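Long-range contact in serine-pyruvate aminotransferase (AgxT) (Sulfolobus solfataricus, PDB 3ZRP), which probably transfers amino groups from serine to pyruvate and from alanine to glyoxylate, using pyridoxal 5'-phosphate as cofactor: residues 307-321 with 355-367. Residues are numbered along the deposited sequence; the frame is centred on the assembly and turned at random. Where two conformers were deposited one is given.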
ATOM      1  N   LYS A 307     -31.716 -12.622  17.841  1.00 44.06           N
ATOM      2  CA  LYS A 307     -32.386 -13.880  18.179  1.00 43.50           C
ATOM      3  C   LYS A 307     -33.373 -14.337  17.105  1.00 42.83           C
ATOM      4  O   LYS A 307     -33.615 -15.532  16.949  1.00 47.79           O
ATOM      5  CB  LYS A 307     -33.093 -13.747  19.535  1.00 49.82           C
ATOM      6  CG  LYS A 307     -32.153 -13.427  20.701  1.00 49.80           C
ATOM      7  CD  LYS A 307     -31.534 -14.699  21.271  1.00 59.63           C
ATOM      8  CE  LYS A 307     -30.113 -14.477  21.787  1.00 62.07           C
ATOM      9  NZ  LYS A 307     -29.962 -13.331  22.727  1.00 50.80           N
ATOM     10  N   VAL A 308     -33.944 -13.387  16.369  1.00 40.08           N
ATOM     11  CA  VAL A 308     -34.954 -13.699  15.362  1.00 38.69           C
ATOM     12  C   VAL A 308     -34.602 -13.153  13.983  1.00 41.78           C
ATOM     13  O   VAL A 308     -34.561 -13.905  13.006  1.00 40.69           O
ATOM     14  CB  VAL A 308     -36.378 -13.198  15.816  1.00 39.91           C
ATOM     15  CG1 VAL A 308     -37.400 -13.404  14.715  1.00 39.61           C
ATOM     16  CG2 VAL A 308     -36.821 -13.914  17.086  1.00 39.03           C
ATOM     17  N   ALA A 309     -34.372 -11.838  13.900  1.00 44.27           N
ATOM     18  CA  ALA A 309     -34.126 -11.155  12.626  1.00 44.30           C
ATOM     19  C   ALA A 309     -32.834 -11.612  11.932  1.00 46.77           C
ATOM     20  O   ALA A 309     -31.869 -12.017  12.595  1.00 44.93           O
ATOM     21  CB  ALA A 309     -34.099  -9.648  12.840  1.00 43.68           C
ATOM     22  N   ASP A 310     -32.833 -11.539  10.600  1.00 44.01           N
ATOM     23  CA  ASP A 310     -31.670 -11.893   9.777  1.00 45.78           C
ATOM     24  C   ASP A 310     -30.713 -10.699   9.686  1.00 44.09           C
ATOM     25  O   ASP A 310     -31.132  -9.611   9.290  1.00 40.98           O
ATOM     26  CB  ASP A 310     -32.139 -12.332   8.381  1.00 47.93           C
ATOM     27  CG  ASP A 310     -30.984 -12.619   7.413  1.00 53.07           C
ATOM     28  OD1 ASP A 310     -29.887 -13.023   7.845  1.00 57.81           O
ATOM     29  OD2 ASP A 310     -31.194 -12.446   6.198  1.00 55.84           O
ATOM     30  N   PRO A 311     -29.431 -10.895  10.052  1.00 46.84           N
ATOM     31  CA  PRO A 311     -28.482  -9.767  10.086  1.00 47.11           C
ATOM     32  C   PRO A 311     -28.291  -9.028   8.752  1.00 48.53           C
ATOM     33  O   PRO A 311     -28.082  -7.808   8.773  1.00 45.30           O
ATOM     34  CB  PRO A 311     -27.172 -10.412  10.553  1.00 48.73           C
ATOM     35  CG  PRO A 311     -27.593 -11.628  11.283  1.00 49.98           C
ATOM     36  CD  PRO A 311     -28.809 -12.134  10.550  1.00 47.86           C
ATOM     37  N   GLN A 312     -28.372  -9.740   7.623  1.00 46.44           N
ATOM     38  CA  GLN A 312     -28.280  -9.092   6.315  0.60 51.09           C
ATOM     39  C   GLN A 312     -29.425  -8.107   6.119  1.00 51.76           C
ATOM     40  O   GLN A 312     -29.199  -6.954   5.733  1.00 49.90           O
ATOM     41  CB  GLN A 312     -28.243 -10.104   5.163  0.60 56.18           C
ATOM     42  CG  GLN A 312     -26.856 -10.664   4.843  0.60 63.35           C
ATOM     43  CD  GLN A 312     -25.831  -9.595   4.454  0.60 66.60           C
ATOM     44  OE1 GLN A 312     -24.680  -9.651   4.886  0.60 57.12           O
ATOM     45  NE2 GLN A 312     -26.250  -8.618   3.649  0.60 71.50           N
ATOM     46  N   LYS A 313     -30.651  -8.559   6.406  1.00 51.35           N
ATOM     47  CA  LYS A 313     -31.832  -7.700   6.333  1.00 52.25           C
ATOM     48  C   LYS A 313     -31.667  -6.486   7.233  1.00 47.81           C
ATOM     49  O   LYS A 313     -32.011  -5.371   6.845  1.00 44.70           O
ATOM     50  CB  LYS A 313     -33.106  -8.472   6.695  1.00 59.24           C
ATOM     51  CG  LYS A 313     -33.590  -9.422   5.602  1.00 58.26           C
ATOM     52  CD  LYS A 313     -35.001  -9.937   5.900  1.00 65.47           C
ATOM     53  CE  LYS A 313     -35.516 -10.865   4.802  1.00 66.48           C
ATOM     54  NZ  LYS A 313     -34.793 -12.169   4.786  1.00 71.48           N
ATOM     55  N   VAL A 314     -31.114  -6.704   8.423  1.00 48.96           N
ATOM     56  CA  VAL A 314     -30.829  -5.603   9.348  1.00 51.64           C
ATOM     57  C   VAL A 314     -29.849  -4.607   8.719  1.00 54.97           C
ATOM     58  O   VAL A 314     -30.079  -3.396   8.783  1.00 55.96           O
ATOM     59  CB  VAL A 314     -30.336  -6.107  10.730  1.00 49.20           C
ATOM     60  CG1 VAL A 314     -29.885  -4.949  11.619  1.00 48.85           C
ATOM     61  CG2 VAL A 314     -31.439  -6.893  11.421  1.00 52.42           C
ATOM     62  N   LEU A 315     -28.794  -5.117   8.081  1.00 54.28           N
ATOM     63  CA  LEU A 315     -27.790  -4.261   7.429  1.00 49.95           C
ATOM     64  C   LEU A 315     -28.375  -3.454   6.269  1.00 57.68           C
ATOM     65  O   LEU A 315     -28.083  -2.264   6.126  1.00 54.75           O
ATOM     66  CB  LEU A 315     -26.589  -5.080   6.936  1.00 50.99           C
ATOM     67  CG  LEU A 315     -25.527  -5.627   7.909  1.00 55.24           C
ATOM     68  CD1 LEU A 315     -24.372  -6.179   7.110  1.00 59.33           C
ATOM     69  CD2 LEU A 315     -25.031  -4.596   8.907  1.00 54.57           C
ATOM     70  N   ALA A 316     -29.194  -4.108   5.447  1.00 61.71           N
ATOM     71  CA  ALA A 316     -29.830  -3.459   4.298  1.00 60.61           C
ATOM     72  C   ALA A 316     -30.849  -2.414   4.749  1.00 60.25           C
ATOM     73  O   ALA A 316     -30.934  -1.330   4.173  1.00 68.83           O
ATOM     74  CB  ALA A 316     -30.479  -4.497   3.391  1.00 55.10           C
ATOM     75  N   GLY A 317     -31.597  -2.744   5.801  1.00 64.48           N
ATOM     76  CA  GLY A 317     -32.636  -1.873   6.350  1.00 70.84           C
ATOM     77  C   GLY A 317     -32.144  -0.647   7.102  1.00 71.44           C
ATOM     78  O   GLY A 317     -32.834   0.375   7.137  1.00 66.55           O
ATOM     79  N   THR A 318     -30.965  -0.745   7.717  1.00 72.67           N
ATOM     80  CA  THR A 318     -30.395   0.384   8.463  1.00 67.73           C
ATOM     81  C   THR A 318     -29.803   1.442   7.542  1.00 69.11           C
ATOM     82  O   THR A 318     -29.895   2.637   7.849  1.00 68.15           O
ATOM     83  CB  THR A 318     -29.311  -0.032   9.485  1.00 57.23           C
ATOM     84  OG1 THR A 318     -28.277  -0.771   8.821  1.00 49.42           O
ATOM     85  CG2 THR A 318     -29.918  -0.847  10.622  1.00 58.78           C
ATOM     86  N   VAL A 319     -29.188   1.008   6.435  1.00 74.33           N
ATOM     87  CA  VAL A 319     -28.615   1.944   5.449  1.00 81.26           C
ATOM     88  C   VAL A 319     -29.690   2.847   4.813  1.00 90.53           C
ATOM     89  O   VAL A 319     -29.456   4.045   4.622  1.00 95.66           O
ATOM     90  CB  VAL A 319     -27.717   1.246   4.374  1.00 76.66           C
ATOM     91  CG1 VAL A 319     -28.530   0.612   3.244  1.00 75.93           C
ATOM     92  CG2 VAL A 319     -26.685   2.233   3.813  1.00 71.12           C
ATOM     93  N   ASN A 320     -30.860   2.268   4.519  1.00 89.24           N
ATOM     94  CA  ASN A 320     -32.017   2.985   3.992  0.60 89.02           C
ATOM     95  C   ASN A 320     -32.760   3.773   5.087  1.00 86.73           C
ATOM     96  O   ASN A 320     -33.859   4.282   4.860  1.00 88.53           O
ATOM     97  CB  ASN A 320     -32.987   1.999   3.305  0.60 87.73           C
ATOM     98  CG  ASN A 320     -32.434   1.413   2.010  0.60 89.25           C
ATOM     99  OD1 ASN A 320     -32.166   2.137   1.046  0.60 88.45           O
ATOM    100  ND2 ASN A 320     -32.301   0.092   1.971  0.60 88.05           N
ATOM    101  N   GLU A 321     -32.160   3.837   6.276  1.00 86.25           N
ATOM    102  CA  GLU A 321     -32.734   4.533   7.422  1.00 79.86           C
ATOM    103  C   GLU A 321     -31.728   5.537   8.009  1.00 71.55           C
ATOM    104  O   GLU A 321     -32.086   6.345   8.870  1.00 64.12           O
ATOM    105  CB  GLU A 321     -33.193   3.519   8.480  1.00 94.32           C
ATOM    106  CG  GLU A 321     -34.395   3.946   9.324  1.00107.85           C
ATOM    107  CD  GLU A 321     -35.745   3.553   8.729  1.00116.99           C
ATOM    108  OE1 GLU A 321     -36.017   3.908   7.561  1.00116.70           O
ATOM    109  OE2 GLU A 321     -36.538   2.891   9.440  1.00127.15           O
ATOM    110  N   VAL A 355     -31.902   4.096  14.997  1.00 37.64           N
ATOM    111  CA  VAL A 355     -31.960   3.317  13.753  1.00 33.71           C
ATOM    112  C   VAL A 355     -32.090   1.832  14.059  1.00 36.27           C
ATOM    113  O   VAL A 355     -32.837   1.113  13.389  1.00 34.31           O
ATOM    114  CB  VAL A 355     -30.737   3.604  12.839  1.00 37.07           C
ATOM    115  CG1 VAL A 355     -30.732   2.724  11.619  1.00 39.41           C
ATOM    116  CG2 VAL A 355     -30.746   5.060  12.402  1.00 43.13           C
ATOM    117  N   ILE A 356     -31.369   1.367  15.075  1.00 36.40           N
ATOM    118  CA  ILE A 356     -31.473  -0.041  15.452  1.00 37.22           C
ATOM    119  C   ILE A 356     -32.913  -0.371  15.900  1.00 35.55           C
ATOM    120  O   ILE A 356     -33.489  -1.382  15.471  1.00 35.36           O
ATOM    121  CB  ILE A 356     -30.398  -0.448  16.476  1.00 35.43           C
ATOM    122  CG1 ILE A 356     -29.033  -0.536  15.766  1.00 33.42           C
ATOM    123  CG2 ILE A 356     -30.733  -1.804  17.104  1.00 34.44           C
ATOM    124  CD1 ILE A 356     -27.841  -0.364  16.691  1.00 35.43           C
ATOM    125  N   GLU A 357     -33.487   0.499  16.726  1.00 38.19           N
ATOM    126  CA  GLU A 357     -34.858   0.291  17.208  1.00 42.72           C
ATOM    127  C   GLU A 357     -35.863   0.160  16.060  1.00 43.34           C
ATOM    128  O   GLU A 357     -36.578  -0.844  15.981  1.00 46.74           O
ATOM    129  CB  GLU A 357     -35.273   1.374  18.209  1.00 44.48           C
ATOM    130  CG  GLU A 357     -36.606   1.089  18.884  1.00 48.16           C
ATOM    131  CD  GLU A 357     -36.807   1.859  20.172  1.00 52.36           C
ATOM    132  OE1 GLU A 357     -35.820   2.208  20.858  1.00 60.66           O
ATOM    133  OE2 GLU A 357     -37.981   2.107  20.513  1.00 63.31           O
ATOM    134  N   ARG A 358     -35.891   1.135  15.151  1.00 41.77           N
ATOM    135  CA  ARG A 358     -36.897   1.102  14.081  1.00 48.71           C
ATOM    136  C   ARG A 358     -36.657   0.034  13.011  1.00 48.16           C
ATOM    137  O   ARG A 358     -37.604  -0.442  12.364  1.00 54.10           O
ATOM    138  CB  ARG A 358     -37.170   2.491  13.487  1.00 50.97           C
ATOM    139  CG  ARG A 358     -35.990   3.263  12.992  1.00 57.61           C
ATOM    140  CD  ARG A 358     -36.379   4.722  12.928  1.00 63.49           C
ATOM    141  NE  ARG A 358     -35.590   5.458  11.948  1.00 66.96           N
ATOM    142  CZ  ARG A 358     -34.712   6.411  12.241  1.00 62.00           C
ATOM    143  NH1 ARG A 358     -34.502   6.763  13.500  1.00 58.38           N
ATOM    144  NH2 ARG A 358     -34.055   7.020  11.261  1.00 56.79           N
ATOM    145  N   THR A 359     -35.406  -0.383  12.853  1.00 42.20           N
ATOM    146  CA  THR A 359     -35.100  -1.451  11.920  1.00 42.26           C
ATOM    147  C   THR A 359     -35.544  -2.816  12.490  1.00 45.72           C
ATOM    148  O   THR A 359     -36.153  -3.628  11.779  1.00 47.20           O
ATOM    149  CB  THR A 359     -33.612  -1.442  11.528  1.00 40.33           C
ATOM    150  OG1 THR A 359     -33.249  -0.127  11.102  1.00 42.18           O
ATOM    151  CG2 THR A 359     -33.332  -2.429  10.407  1.00 42.89           C
ATOM    152  N   LEU A 360     -35.261  -3.048  13.772  1.00 43.04           N
ATOM    153  CA  LEU A 360     -35.606  -4.320  14.420  1.00 42.90           C
ATOM    154  C   LEU A 360     -37.124  -4.487  14.600  1.00 48.59           C
ATOM    155  O   LEU A 360     -37.641  -5.609  14.544  1.00 52.95           O
ATOM    156  CB  LEU A 360     -34.864  -4.479  15.752  1.00 43.28           C
ATOM    157  CG  LEU A 360     -33.338  -4.575  15.674  1.00 43.14           C
ATOM    158  CD1 LEU A 360     -32.724  -4.934  17.028  1.00 44.77           C
ATOM    159  CD2 LEU A 360     -32.906  -5.561  14.615  1.00 39.25           C
ATOM    160  N   ARG A 361     -37.811  -3.362  14.814  1.00 48.57           N
ATOM    161  CA  ARG A 361     -39.272  -3.312  14.892  0.60 51.52           C
ATOM    162  C   ARG A 361     -39.902  -3.886  13.621  1.00 53.30           C
ATOM    163  O   ARG A 361     -40.776  -4.756  13.691  1.00 63.41           O
ATOM    164  CB  ARG A 361     -39.713  -1.861  15.102  0.60 50.76           C
ATOM    165  CG  ARG A 361     -41.199  -1.628  15.405  0.60 49.87           C
ATOM    166  CD  ARG A 361     -41.368  -0.518  16.449  0.60 51.48           C
ATOM    167  NE  ARG A 361     -42.459   0.419  16.155  0.60 52.66           N
ATOM    168  CZ  ARG A 361     -43.310   0.900  17.059  0.60 52.61           C
ATOM    169  NH1 ARG A 361     -43.239   0.523  18.334  0.60 53.17           N
ATOM    170  NH2 ARG A 361     -44.253   1.753  16.682  0.60 51.78           N
ATOM    171  N   LYS A 362     -39.441  -3.404  12.465  1.00 49.55           N
ATOM    172  CA  LYS A 362     -39.981  -3.827  11.175  0.60 51.11           C
ATOM    173  C   LYS A 362     -39.609  -5.264  10.813  1.00 55.08           C
ATOM    174  O   LYS A 362     -40.187  -5.852   9.894  1.00 49.26           O
ATOM    175  CB  LYS A 362     -39.566  -2.857  10.056  0.60 55.47           C
ATOM    176  CG  LYS A 362     -38.100  -2.890   9.639  0.60 61.91           C
ATOM    177  CD  LYS A 362     -37.750  -1.696   8.761  0.60 63.54           C
ATOM    178  CE  LYS A 362     -36.367  -1.845   8.142  0.60 61.94           C
ATOM    179  NZ  LYS A 362     -35.881  -0.562   7.559  0.60 58.52           N
ATOM    180  N   LEU A 363     -38.646  -5.832  11.538  1.00 53.81           N
ATOM    181  CA  LEU A 363     -38.155  -7.178  11.222  1.00 52.90           C
ATOM    182  C   LEU A 363     -38.490  -8.247  12.278  1.00 56.54           C
ATOM    183  O   LEU A 363     -38.103  -9.410  12.133  1.00 59.38           O
ATOM    184  CB  LEU A 363     -36.651  -7.143  10.916  1.00 48.44           C
ATOM    185  CG  LEU A 363     -36.229  -6.434   9.625  1.00 48.91           C
ATOM    186  CD1 LEU A 363     -34.780  -5.959   9.711  1.00 47.81           C
ATOM    187  CD2 LEU A 363     -36.419  -7.331   8.404  1.00 48.04           C
ATOM    188  N   GLY A 364     -39.188  -7.840  13.339  1.00 51.30           N
ATOM    189  CA  GLY A 364     -39.736  -8.774  14.317  1.00 48.47           C
ATOM    190  C   GLY A 364     -38.765  -9.325  15.334  1.00 47.14           C
ATOM    191  O   GLY A 364     -38.970 -10.418  15.862  1.00 43.81           O
ATOM    192  N   GLU A 365     -37.706  -8.571  15.620  1.00 43.71           N
ATOM    193  CA  GLU A 365     -36.785  -8.933  16.695  1.00 41.52           C
ATOM    194  C   GLU A 365     -37.384  -8.506  18.039  1.00 48.75           C
ATOM    195  O   GLU A 365     -37.778  -7.345  18.202  1.00 52.41           O
ATOM    196  CB  GLU A 365     -35.401  -8.301  16.471  1.00 39.36           C
ATOM    197  CG  GLU A 365     -34.342  -8.623  17.551  1.00 36.15           C
ATOM    198  CD  GLU A 365     -33.842 -10.068  17.495  1.00 36.66           C
ATOM    199  OE1 GLU A 365     -34.024 -10.739  16.458  1.00 42.93           O
ATOM    200  OE2 GLU A 365     -33.264 -10.534  18.496  1.00 42.02           O
ATOM    201  N   PRO A 366     -37.469  -9.443  19.004  1.00 50.31           N
ATOM    202  CA  PRO A 366     -38.010  -9.108  20.325  1.00 51.43           C
ATOM    203  C   PRO A 366     -37.185  -8.032  21.035  1.00 49.28           C
ATOM    204  O   PRO A 366     -36.077  -8.305  21.515  1.00 53.71           O
ATOM    205  CB  PRO A 366     -37.953 -10.441  21.098  1.00 51.14           C
ATOM    206  CG  PRO A 366     -37.194 -11.398  20.230  1.00 52.21           C
ATOM    207  CD  PRO A 366     -37.228 -10.885  18.843  1.00 48.67           C
ATOM    208  N   ILE A 367     -37.721  -6.818  21.083  1.00 46.56           N
ATOM    209  CA  ILE A 367     -37.063  -5.712  21.764  1.00 45.18           C
ATOM    210  C   ILE A 367     -38.041  -4.891  22.598  1.00 50.01           C
ATOM    211  O   ILE A 367     -39.260  -4.976  22.411  1.00 50.99           O
ATOM    212  CB  ILE A 367     -36.341  -4.766  20.756  1.00 48.60           C
ATOM    213  CG1 ILE A 367     -37.316  -4.273  19.678  1.00 49.54           C
ATOM    214  CG2 ILE A 367     -35.157  -5.468  20.114  1.00 41.41           C
ATOM    215  CD1 ILE A 367     -36.823  -3.045  18.919  1.00 45.24           C
TER
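Lys307, Val308 and Ala309 present three successive backbone amides to the carboxylate of Glu365. Lys307 N donates to Glu365 OE2 at 2.7 Å, while Glu365 OE1 takes two bonds, one on its syn side from Val308 N and one nearly along its C-O axis from Ala309 N, 2.8 Å away. The bend at chi2 (72°) turns the carboxylate toward these amides, and the three N-H groups fix its rotation and probably favour its charged form. The ammonium of Lys307 turns instead to Glu288. Val308 CG2 rests on Pro366 CD at 3.5 Å, and Ala309 CB faces Leu363 CB. Leu363, just before the positive-phi glycine of the Schellman motif, Gly364, then divides its methyls: CD2 lies against the aliphatic chain of Lys313, whereas CD1 meets Val314 CG2, which also touches Leu360 CD2.

The axes of helix 311-319 and of the 355-363 part of helix 346-363 approach to 9.4 Å, at 126° between their N-to-C directions, in the small C-terminal domain of this fold-type I aminotransferase; Val314 and Ile356 both reach Phe336 on the three-stranded antiparallel sheet.

At Gly317 the absence of a side chain admits Thr359 CG2. Thr318 CG2 packs at 3.4 Å against Thr359 OG1, a hydroxyl that donates back to Val355 O, and Thr318 CB touches Val355 CG1. Beyond the helix, the poorly ordered Glu321 lays its CG 3.3 Å from Arg358 NE, the carboxylate and guanidinium planes 32° apart, and its OE2 lies at long salt-bridge range of Arg358 NE.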